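Local coordinates for TTHB210-like domain-containing protein (Thermus thermophilus, PDB 3VG8) that is of unknown function but assembles into a homodecamer and is controlled by the sigma-E/anti-sigma-E regulatory system, at the interface of chains A and B. Numbering follows the deposited sequence. Chains: chain A/B, Hypothetical Protein TTHB210.

The interface of chains A and B. Residues chain A 22, 34, 36, 40; chain B 13-16.
Strands 20-22 and 33-37 of chain A, together with the turn at A:Gly40 that leads into strand 41-50, receive an extended loop of chain B, residues 13 to 16. The protein forms a homodecamer, and this contact, between copies not related by strict two-fold symmetry, may be one of those that build it; B:Asn13 and B:Ile15 bury most of the loop's share. B:Asn13 sets the nitrogen of its carboxamide over one face of the phenol ring of A:Tyr36, near the rim. This amide nitrogen, ND2, stands 3.3 Å from CZ, displaced toward the hydroxyl-bearing rim, and the amide plane is turned 76° against the ring. The amide therefore meets the ring nearly upright rather than stacked flat. Its N/O edge points at the ring, ND2 above the CZ rim and OD1 just outside CE1, on the A:Gly40 side. There OD1 passes 3.7 Å from the backbone O of A:Gly40, a contact of two acceptors and not a hydrogen bond. A:Tyr36 extends from its strand to meet the loop head-on, its CG turned away from its own carbonyl carbon (chi1 -68°), which sends the ring out toward the loop. Replacing this tyrosine with an alanine would probably leave the B:Asn13 carboxamide without the ring face it rests on, freer to turn, and open a gap beside B:Ile15. B:Ile15 lies roughly perpendicular to the A:Tyr22 side chain and lays its CG1 branch on a face of that ring, near the CG end, while CG2 touches CB. The terminal CD1 of the isoleucine sits loosely between the A:Tyr22 ring edge at CD2 and the phenol oxygen OH of A:Tyr36 (4.1 Å). Within chain A, CD2 of A:Tyr36 lies at the edge of the A:Tyr22 ring, in its plane, an edge contact that probably helps to fix the A:Tyr36 ring. At the other end of the loop, A:Leu34 CD1 packs against the ring carbon CD of B:Pro16 at 3.8 Å.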
ATOM      1  N   TYR A  22      11.590  34.337 -14.783  1.00 34.54           N
ATOM      2  CA  TYR A  22      11.638  33.628 -13.513  1.00 32.41           C
ATOM      3  C   TYR A  22      11.635  32.146 -13.879  1.00 33.71           C
ATOM      4  O   TYR A  22      11.050  31.756 -14.890  1.00 33.66           O
ATOM      5  CB  TYR A  22      10.395  33.916 -12.678  1.00 36.11           C
ATOM      6  CG  TYR A  22      10.278  35.323 -12.150  1.00 38.15           C
ATOM      7  CD1 TYR A  22      10.992  35.728 -11.013  1.00 39.37           C
ATOM      8  CD2 TYR A  22       9.409  36.231 -12.748  1.00 39.00           C
ATOM      9  CE1 TYR A  22      10.832  37.000 -10.482  1.00 41.52           C
ATOM     10  CE2 TYR A  22       9.239  37.509 -12.230  1.00 49.11           C
ATOM     11  CZ  TYR A  22       9.949  37.886 -11.095  1.00 49.40           C
ATOM     12  OH  TYR A  22       9.746  39.134 -10.564  1.00 53.45           O
ATOM     13  N   LEU A  34       8.878  31.722 -16.765  1.00 31.53           N
ATOM     14  CA  LEU A  34       7.729  32.611 -16.880  1.00 34.41           C
ATOM     15  C   LEU A  34       8.294  33.993 -17.215  1.00 32.42           C
ATOM     16  O   LEU A  34       9.171  34.498 -16.523  1.00 28.20           O
ATOM     17  CB  LEU A  34       6.918  32.661 -15.577  1.00 31.89           C
ATOM     18  CG  LEU A  34       6.315  31.312 -15.130  1.00 36.10           C
ATOM     19  CD1 LEU A  34       5.311  31.536 -13.984  1.00 26.40           C
ATOM     20  CD2 LEU A  34       5.605  30.632 -16.310  1.00 27.85           C
ATOM     21  N   TYR A  36       7.525  37.984 -17.791  1.00 41.81           N
ATOM     22  CA  TYR A  36       6.601  39.063 -17.467  1.00 42.07           C
ATOM     23  C   TYR A  36       7.043  40.367 -18.105  1.00 40.11           C
ATOM     24  O   TYR A  36       8.224  40.555 -18.384  1.00 37.78           O
ATOM     25  CB  TYR A  36       6.567  39.267 -15.958  1.00 41.06           C
ATOM     26  CG  TYR A  36       5.939  38.140 -15.183  1.00 45.61           C
ATOM     27  CD1 TYR A  36       4.589  38.189 -14.830  1.00 38.74           C
ATOM     28  CD2 TYR A  36       6.686  37.023 -14.801  1.00 39.71           C
ATOM     29  CE1 TYR A  36       3.993  37.162 -14.117  1.00 37.60           C
ATOM     30  CE2 TYR A  36       6.091  35.985 -14.081  1.00 44.99           C
ATOM     31  CZ  TYR A  36       4.741  36.066 -13.742  1.00 44.68           C
ATOM     32  OH  TYR A  36       4.138  35.064 -13.004  1.00 54.38           O
ATOM     33  N   GLY A  40       4.339  43.676 -14.807  1.00 55.51           N
ATOM     34  CA  GLY A  40       4.000  42.502 -14.018  1.00 51.85           C
ATOM     35  C   GLY A  40       2.981  41.577 -14.654  1.00 52.47           C
ATOM     36  O   GLY A  40       2.406  40.708 -13.983  1.00 49.79           O
TER
ATOM     37  N   ASN B  13       2.797  39.111  -7.010  1.00 57.29           N
ATOM     38  CA  ASN B  13       3.316  38.148  -7.972  1.00 59.47           C
ATOM     39  C   ASN B  13       3.949  36.945  -7.277  1.00 57.35           C
ATOM     40  O   ASN B  13       4.942  37.062  -6.563  1.00 62.01           O
ATOM     41  CB  ASN B  13       4.340  38.812  -8.893  1.00 59.91           C
ATOM     42  CG  ASN B  13       4.174  38.394 -10.341  1.00 65.89           C
ATOM     43  OD1 ASN B  13       3.186  38.744 -10.996  1.00 59.86           O
ATOM     44  ND2 ASN B  13       5.140  37.637 -10.848  1.00 68.74           N
ATOM     45  N   PHE B  14       3.358  35.785  -7.512  1.00 53.05           N
ATOM     46  CA  PHE B  14       3.803  34.535  -6.927  1.00 44.55           C
ATOM     47  C   PHE B  14       4.232  33.654  -8.091  1.00 43.33           C
ATOM     48  O   PHE B  14       3.482  33.489  -9.043  1.00 46.04           O
ATOM     49  CB  PHE B  14       2.621  33.941  -6.146  1.00 39.72           C
ATOM     50  CG  PHE B  14       2.874  32.576  -5.562  1.00 41.04           C
ATOM     51  CD1 PHE B  14       2.718  31.431  -6.339  1.00 29.98           C
ATOM     52  CD2 PHE B  14       3.229  32.438  -4.222  1.00 28.93           C
ATOM     53  CE1 PHE B  14       2.907  30.165  -5.792  1.00 32.11           C
ATOM     54  CE2 PHE B  14       3.426  31.169  -3.655  1.00 32.50           C
ATOM     55  CZ  PHE B  14       3.266  30.033  -4.437  1.00 33.20           C
ATOM     56  N   ILE B  15       5.448  33.114  -8.041  1.00 42.33           N
ATOM     57  CA  ILE B  15       5.938  32.259  -9.126  1.00 38.47           C
ATOM     58  C   ILE B  15       6.029  30.810  -8.686  1.00 39.01           C
ATOM     59  O   ILE B  15       6.727  30.490  -7.723  1.00 38.27           O
ATOM     60  CB  ILE B  15       7.337  32.711  -9.641  1.00 39.87           C
ATOM     61  CG1 ILE B  15       7.191  33.948 -10.523  1.00 41.02           C
ATOM     62  CG2 ILE B  15       7.993  31.596 -10.454  1.00 38.69           C
ATOM     63  CD1 ILE B  15       6.656  35.148  -9.798  1.00 47.77           C
ATOM     64  N   PRO B  16       5.331  29.908  -9.400  1.00 35.81           N
ATOM     65  CA  PRO B  16       5.330  28.481  -9.076  1.00 37.83           C
ATOM     66  C   PRO B  16       6.727  27.929  -8.899  1.00 34.35           C
ATOM     67  O   PRO B  16       7.543  27.979  -9.814  1.00 35.69           O
ATOM     68  CB  PRO B  16       4.601  27.856 -10.267  1.00 40.35           C
ATOM     69  CG  PRO B  16       3.623  28.941 -10.638  1.00 35.10           C
ATOM     70  CD  PRO B  16       4.477  30.176 -10.573  1.00 31.64           C
TER